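Local structure of bitiscetin (Bitis arietans, 1JWI) at residues Val22-Trp25 against Glu26-Glu29; Phe50-Lys53 against Leu54-Thr58; Gly102-Val105 against His106-Tyr109. The protein binds von Willebrand factor and induces that factor's A1 domain to interact with platelet GPIbalpha, so that platelets aggregate. One frame throughout, in Å; residues are numbered along the deposited sequence.

In the fold
All three contacts are local and follow one another in series along the chain of this C-type lectin domain, so none encloses or crosses another. Contact 1 comes first and closes the turn by which the chain leaves strand 22-23 and enters helix 25-34. Contact 2 lies within the later part of helix 45-58. Contact 3 comes last, closing the tight loop that follows strand 100-103 and precedes strand 112-115. Contacts 2 and 3 touch, with centres about 11 Å apart, where the loop and its strand rest on helix 45-58. Contact 1 touches neither: its centre is about 19 Å from that of contact 2 and about 17 Å from that of contact 3.

Contact 1 (Val22-Trp25 against Glu26-Glu29); sequences VGTW and EDAE
Thr24 and Ala28 mark the point where the extended chain of strand 22-23 becomes helix: Ala28 N gives a 2.8 Å hydrogen bond to Thr24 O, and one residue on Glu29 N reaches Trp25 O at 3.0 Å, both donors lying almost in line with the carbonyl bond they meet. Thr24 is the N-cap. Its OG1 sits between its own backbone N and carbonyl carbon (chi1 68°), which turns it to face the helix start, and Asp27 N points nearly straight at it, 3.3 Å away with an N-H...O angle of 168°. The same hydroxyl donates a weak bond of 3.1 Å from Thr24 OG1 to Asp27 OD2, the two side chains crossing obliquely, so that OG1 accepts from the helix backbone and donates, weakly, to the carboxylate. Ala28 CB tucks in 3.2 Å from Trp25 O. The Trp25 indole turns its polar edge to other parts of the fold: its NE1 bonds Ile68 O, and its ring meets that of Trp67 edge-to-face. Glu29 bonds His38 ND1 and Leu39 N through its carboxylate, while Trp25 and Ala28 pack on Leu39, fastening the first turn of helix 25-34 to strand 38-39, and Ala28 also touches Phe123 of strand 121-126.

Contact 2 (Phe50-Lys53 against Leu54-Thr58); sequences FVTK and LASQT
From Phe50 to Ser56 the backbone runs as regular helix, with Leu54 N bonding Phe50 O and Ala55 N bonding Val51 O, each four residues back, and Gln57 N bonds Lys53 O with the same spacing. Thr52 O is gripped twice by Ser56. Ser56 N and Ser56 OG each lie 2.9 Å from Thr52 O, and they approach from opposite faces of its carbonyl plane, each tilted about 30° out of it. Ser56 can do this because its OG stands beside its own backbone N (chi1 -69°), folded back along the helix toward the preceding turn, where it also lies 4.1 Å from Thr52 CG2. Thr58 repeats the hydroxyl part of this pattern, its OG1 donating to Leu54 O at 2.7 Å. Helix 45-58 is the second of the two helices of the C-type lectin fold. One side of it packs on the sheets: Leu54 meets Tyr16 and Val18 of strand 14-20, Val51 and Ala55 lie on Leu103, and the Phe50 ring stacks on Tyr11 and meets Tyr16 edge-to-face. Thr52 OG1 probably hydrogen-bonds Tyr109 O in the loop after strand 100-103, with Ala48 O as a second acceptor for the same proton. On the exposed side, Lys53 and Gln57 run side by side and point the same way. The lysine is fully extended, with CG anti to the backbone N (chi1 180°), and the amide nitrogen of Gln57 lies alongside its methylenes: Gln57 NE2 is 3.5 Å from Lys53 CE and 3.6 Å from Lys53 CG. Nearer the backbone, Ala55 CB presses against Val51 O at 3.3 Å.

Contact 3 (Gly102-Val105 against His106-Tyr109); sequences GLDV and HTEY
Tyr109 lies back across Leu103 and Val105 from the far end of the loop. Its CB meets the leucine first, 3.9 Å from Leu103 CB and a little farther from Leu103 CD1, the two side chains crossing at about a right angle. At the ring, Tyr109 CD1 comes 3.7 Å from Leu103 CB, while Leu103 O lies at the ring edge, near its plane. Farther out, Tyr109 CE1 is 3.7 Å from Val105 CA, approached obliquely, and at the tip OH passes Val105 CG2 before making its hydrogen bond to Tyr64 O. The ring also meets Phe62, their planes inclined by about 25°. The loop behind this ring is a short 3-10 turn ended by a Schellman motif: Tyr109 N bonds Asp104 O at 2.9 Å, Glu108 N bonds Val105 O at 3.0 Å, and Glu108 and Tyr109 both adopt left-handed backbone conformations with positive phi. Thr107 N also donates to Asp104 O, from the face of the carbonyl plane opposite to Tyr109 N, so this oxygen holds two residues of 106-109 against Asp104. Asp104 opens the turn with its side chain as well, in an Asx turn: Asp104 OD1 accepts from His106 N at 2.9 Å, the donor standing well above the carboxylate plane. With CG anti to its backbone N (chi1 -168°), the carboxylate is carried to the start of the turn, its plane 71° from that of the His106 ring. Over one face of the imidazole, Val105 CG1 makes a CH-pi contact, 3.8 Å from the centroid of the His106 ring. Thr107 OG1 bonds Thr111 OG1, and Val105 N is held by Asp65 OD2.

Contact 1 (Val22-Trp25 against Glu26-Glu29)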
loop_
_atom_site.group_PDB
_atom_site.type_symbol
_atom_site.label_atom_id
_atom_site.label_comp_id
_atom_site.label_asym_id
_atom_site.label_seq_id
_atom_site.Cartn_x
_atom_site.Cartn_y
_atom_site.Cartn_z
ATOM N N VAL A 22 12.358 16.445 -11.859
ATOM C CA VAL A 22 11.841 15.188 -11.319
ATOM C C VAL A 22 12.919 14.218 -10.855
ATOM O O VAL A 22 13.984 14.118 -11.457
ATOM C CB VAL A 22 10.944 14.465 -12.346
ATOM C CG1 VAL A 22 9.774 15.359 -12.733
ATOM C CG2 VAL A 22 11.763 14.081 -13.576
ATOM N N GLY A 23 12.629 13.499 -9.775
ATOM C CA GLY A 23 13.585 12.538 -9.254
ATOM C C GLY A 23 12.889 11.489 -8.418
ATOM O O GLY A 23 11.729 11.668 -8.039
ATOM N N THR A 24 13.580 10.391 -8.136
ATOM C CA THR A 24 12.997 9.339 -7.320
ATOM C C THR A 24 12.946 9.894 -5.903
ATOM O O THR A 24 13.639 10.860 -5.592
ATOM C CB THR A 24 13.856 8.053 -7.343
ATOM O OG1 THR A 24 15.099 8.286 -6.671
ATOM C CG2 THR A 24 14.133 7.627 -8.778
ATOM N N TRP A 25 12.122 9.291 -5.051
ATOM C CA TRP A 25 11.984 9.759 -3.677
ATOM C C TRP A 25 13.344 9.872 -2.996
ATOM O O TRP A 25 13.659 10.893 -2.383
ATOM C CB TRP A 25 11.089 8.811 -2.874
ATOM C CG TRP A 25 10.720 9.336 -1.514
ATOM C CD1 TRP A 25 9.651 10.130 -1.199
ATOM C CD2 TRP A 25 11.408 9.084 -0.282
ATOM N NE1 TRP A 25 9.628 10.380 0.157
ATOM C CE2 TRP A 25 10.695 9.750 0.743
ATOM C CE3 TRP A 25 12.559 8.355 0.057
ATOM C CZ2 TRP A 25 11.094 9.709 2.084
ATOM C CZ3 TRP A 25 12.955 8.315 1.394
ATOM C CH2 TRP A 25 12.219 8.989 2.390
ATOM N N GLU A 26 14.154 8.826 -3.114
ATOM C CA GLU A 26 15.471 8.819 -2.486
ATOM C C GLU A 26 16.366 9.954 -2.996
ATOM O O GLU A 26 16.985 10.660 -2.197
ATOM C CB GLU A 26 16.153 7.460 -2.696
ATOM C CG GLU A 26 17.055 7.058 -1.532
ATOM C CD GLU A 26 17.563 5.625 -1.629
ATOM O OE1 GLU A 26 16.733 4.700 -1.778
ATOM O OE2 GLU A 26 18.793 5.424 -1.546
ATOM N N ASP A 27 16.437 10.136 -4.315
ATOM C CA ASP A 27 17.263 11.211 -4.863
ATOM C C ASP A 27 16.735 12.554 -4.381
ATOM O O ASP A 27 17.500 13.471 -4.072
ATOM C CB ASP A 27 17.253 11.198 -6.397
ATOM C CG ASP A 27 17.939 9.973 -6.985
ATOM O OD1 ASP A 27 18.898 9.459 -6.367
ATOM O OD2 ASP A 27 17.525 9.537 -8.079
ATOM N N ALA A 28 15.410 12.662 -4.322
ATOM C CA ALA A 28 14.770 13.892 -3.884
ATOM C C ALA A 28 15.266 14.266 -2.490
ATOM O O ALA A 28 15.703 15.394 -2.268
ATOM C CB ALA A 28 13.250 13.723 -3.892
ATOM N N GLU A 29 15.208 13.319 -1.557
ATOM C CA GLU A 29 15.660 13.575 -0.191
ATOM C C GLU A 29 17.121 14.030 -0.168
ATOM O O GLU A 29 17.471 14.974 0.540
ATOM C CB GLU A 29 15.496 12.313 0.667
ATOM C CG GLU A 29 16.185 12.372 2.030
ATOM C CD GLU A 29 15.564 13.379 2.976
ATOM O OE1 GLU A 29 16.109 13.558 4.092
ATOM O OE2 GLU A 29 14.531 13.987 2.616
#

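Contact 2 (Phe50-Lys53 against Leu54-Thr58)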
loop_
_atom_site.group_PDB
_atom_site.type_symbol
_atom_site.label_atom_id
_atom_site.label_comp_id
_atom_site.label_asym_id
_atom_site.label_seq_id
_atom_site.Cartn_x
_atom_site.Cartn_y
_atom_site.Cartn_z
ATOM N N PHE A 50 -0.509 25.460 3.562
ATOM C CA PHE A 50 0.528 26.291 2.966
ATOM C C PHE A 50 1.243 25.508 1.871
ATOM O O PHE A 50 1.395 25.994 0.751
ATOM C CB PHE A 50 1.553 26.735 4.013
ATOM C CG PHE A 50 2.784 27.369 3.414
ATOM C CD1 PHE A 50 2.703 28.586 2.745
ATOM C CD2 PHE A 50 4.010 26.712 3.462
ATOM C CE1 PHE A 50 3.826 29.140 2.130
ATOM C CE2 PHE A 50 5.140 27.256 2.849
ATOM C CZ PHE A 50 5.046 28.471 2.180
ATOM N N VAL A 51 1.689 24.297 2.209
ATOM C CA VAL A 51 2.389 23.437 1.255
ATOM C C VAL A 51 1.512 23.136 0.038
ATOM O O VAL A 51 2.000 23.103 -1.095
ATOM C CB VAL A 51 2.843 22.109 1.928
ATOM C CG1 VAL A 51 3.420 21.149 0.891
ATOM C CG2 VAL A 51 3.894 22.404 2.983
ATOM N N THR A 52 0.219 22.928 0.273
ATOM C CA THR A 52 -0.715 22.656 -0.819
ATOM C C THR A 52 -0.799 23.874 -1.740
ATOM O O THR A 52 -0.874 23.737 -2.955
ATOM C CB THR A 52 -2.136 22.336 -0.288
ATOM O OG1 THR A 52 -2.132 21.046 0.335
ATOM C CG2 THR A 52 -3.153 22.342 -1.422
ATOM N N LYS A 53 -0.783 25.063 -1.153
ATOM C CA LYS A 53 -0.859 26.309 -1.922
ATOM C C LYS A 53 0.423 26.524 -2.730
ATOM O O LYS A 53 0.381 26.860 -3.918
ATOM C CB LYS A 53 -1.085 27.491 -0.971
ATOM C CG LYS A 53 -1.175 28.842 -1.658
ATOM C CD LYS A 53 -1.369 29.959 -0.641
ATOM C CE LYS A 53 -1.503 31.312 -1.325
ATOM N NZ LYS A 53 -1.706 32.391 -0.325
ATOM N N LEU A 54 1.570 26.317 -2.092
ATOM C CA LEU A 54 2.838 26.502 -2.785
ATOM C C LEU A 54 2.916 25.552 -3.974
ATOM O O LEU A 54 3.289 25.954 -5.074
ATOM C CB LEU A 54 4.018 26.253 -1.837
ATOM C CG LEU A 54 5.410 26.582 -2.404
ATOM C CD1 LEU A 54 5.514 28.079 -2.669
ATOM C CD2 LEU A 54 6.497 26.140 -1.419
ATOM N N ALA A 55 2.548 24.294 -3.751
ATOM C CA ALA A 55 2.575 23.282 -4.803
ATOM C C ALA A 55 1.603 23.613 -5.941
ATOM O O ALA A 55 1.937 23.458 -7.112
ATOM C CB ALA A 55 2.258 21.908 -4.212
ATOM N N SER A 56 0.406 24.071 -5.588
ATOM C CA SER A 56 -0.613 24.439 -6.575
ATOM C C SER A 56 -0.207 25.625 -7.454
ATOM O O SER A 56 -0.634 25.727 -8.604
ATOM C CB SER A 56 -1.928 24.783 -5.875
ATOM O OG SER A 56 -2.506 23.629 -5.295
ATOM N N GLN A 57 0.608 26.524 -6.910
ATOM C CA GLN A 57 1.035 27.701 -7.662
ATOM C C GLN A 57 2.381 27.582 -8.367
ATOM O O GLN A 57 2.821 28.520 -9.029
ATOM C CB GLN A 57 1.052 28.919 -6.741
ATOM C CG GLN A 57 -0.304 29.578 -6.614
ATOM C CD GLN A 57 -0.286 30.759 -5.677
ATOM O OE1 GLN A 57 0.558 31.652 -5.799
ATOM N NE2 GLN A 57 -1.221 30.779 -4.737
ATOM N N THR A 58 3.033 26.432 -8.231
ATOM C CA THR A 58 4.328 26.208 -8.870
ATOM C C THR A 58 4.222 25.075 -9.886
ATOM O O THR A 58 4.977 25.024 -10.859
ATOM C CB THR A 58 5.406 25.825 -7.835
ATOM O OG1 THR A 58 5.345 26.723 -6.717
ATOM C CG2 THR A 58 6.792 25.902 -8.467
#

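Contact 3 (Gly102-Val105 against His106-Tyr109)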
loop_
_atom_site.group_PDB
_atom_site.type_symbol
_atom_site.label_atom_id
_atom_site.label_comp_id
_atom_site.label_asym_id
_atom_site.label_seq_id
_atom_site.Cartn_x
_atom_site.Cartn_y
_atom_site.Cartn_z
ATOM N N GLY A 102 3.398 11.084 -1.415
ATOM C CA GLY A 102 3.455 12.359 -2.095
ATOM C C GLY A 102 2.097 13.032 -2.095
ATOM O O GLY A 102 1.087 12.421 -1.726
ATOM N N LEU A 103 2.078 14.304 -2.485
ATOM C CA LEU A 103 0.830 15.051 -2.560
ATOM C C LEU A 103 0.070 14.523 -3.782
ATOM O O LEU A 103 0.597 14.513 -4.893
ATOM C CB LEU A 103 1.125 16.547 -2.704
ATOM C CG LEU A 103 1.937 17.168 -1.559
ATOM C CD1 LEU A 103 2.131 18.656 -1.799
ATOM C CD2 LEU A 103 1.210 16.930 -0.243
ATOM N N ASP A 104 -1.167 14.089 -3.565
ATOM C CA ASP A 104 -2.015 13.518 -4.613
ATOM C C ASP A 104 -2.538 14.555 -5.614
ATOM O O ASP A 104 -3.320 15.437 -5.260
ATOM C CB ASP A 104 -3.197 12.818 -3.944
ATOM C CG ASP A 104 -3.992 11.947 -4.893
ATOM O OD1 ASP A 104 -3.813 12.031 -6.129
ATOM O OD2 ASP A 104 -4.819 11.169 -4.377
ATOM N N VAL A 105 -2.124 14.427 -6.866
ATOM C CA VAL A 105 -2.555 15.351 -7.911
ATOM C C VAL A 105 -4.078 15.365 -8.082
ATOM O O VAL A 105 -4.667 16.398 -8.409
ATOM C CB VAL A 105 -1.924 14.983 -9.270
ATOM C CG1 VAL A 105 -2.572 13.717 -9.827
ATOM C CG2 VAL A 105 -2.064 16.145 -10.246
ATOM N N HIS A 106 -4.709 14.220 -7.839
ATOM C CA HIS A 106 -6.150 14.090 -8.002
ATOM C C HIS A 106 -7.002 14.859 -6.999
ATOM O O HIS A 106 -8.202 15.041 -7.212
ATOM C CB HIS A 106 -6.520 12.606 -7.999
ATOM C CG HIS A 106 -5.902 11.846 -9.133
ATOM N ND1 HIS A 106 -5.342 10.597 -8.977
ATOM C CD2 HIS A 106 -5.747 12.168 -10.438
ATOM C CE1 HIS A 106 -4.864 10.183 -10.138
ATOM N NE2 HIS A 106 -5.097 11.118 -11.043
ATOM N N THR A 107 -6.397 15.314 -5.911
ATOM C CA THR A 107 -7.134 16.087 -4.915
ATOM C C THR A 107 -6.525 17.493 -4.897
ATOM O O THR A 107 -6.720 18.267 -3.964
ATOM C CB THR A 107 -7.047 15.433 -3.498
ATOM O OG1 THR A 107 -5.677 15.322 -3.092
ATOM C CG2 THR A 107 -7.680 14.038 -3.504
ATOM N N GLU A 108 -5.797 17.803 -5.966
ATOM C CA GLU A 108 -5.119 19.085 -6.128
ATOM C C GLU A 108 -4.141 19.306 -4.980
ATOM O O GLU A 108 -4.083 20.381 -4.379
ATOM C CB GLU A 108 -6.138 20.236 -6.221
ATOM C CG GLU A 108 -7.182 20.015 -7.309
ATOM C CD GLU A 108 -7.752 21.306 -7.877
ATOM O OE1 GLU A 108 -8.107 22.207 -7.085
ATOM O OE2 GLU A 108 -7.853 21.405 -9.121
ATOM N N TYR A 109 -3.383 18.255 -4.679
ATOM C CA TYR A 109 -2.381 18.282 -3.626
ATOM C C TYR A 109 -2.947 18.527 -2.232
ATOM O O TYR A 109 -2.245 19.025 -1.348
ATOM C CB TYR A 109 -1.319 19.333 -3.960
ATOM C CG TYR A 109 -0.747 19.177 -5.349
ATOM C CD1 TYR A 109 -0.369 17.923 -5.830
ATOM C CD2 TYR A 109 -0.562 20.283 -6.174
ATOM C CE1 TYR A 109 0.177 17.770 -7.104
ATOM C CE2 TYR A 109 -0.015 20.145 -7.454
ATOM C CZ TYR A 109 0.353 18.885 -7.908
ATOM O OH TYR A 109 0.905 18.735 -9.161
#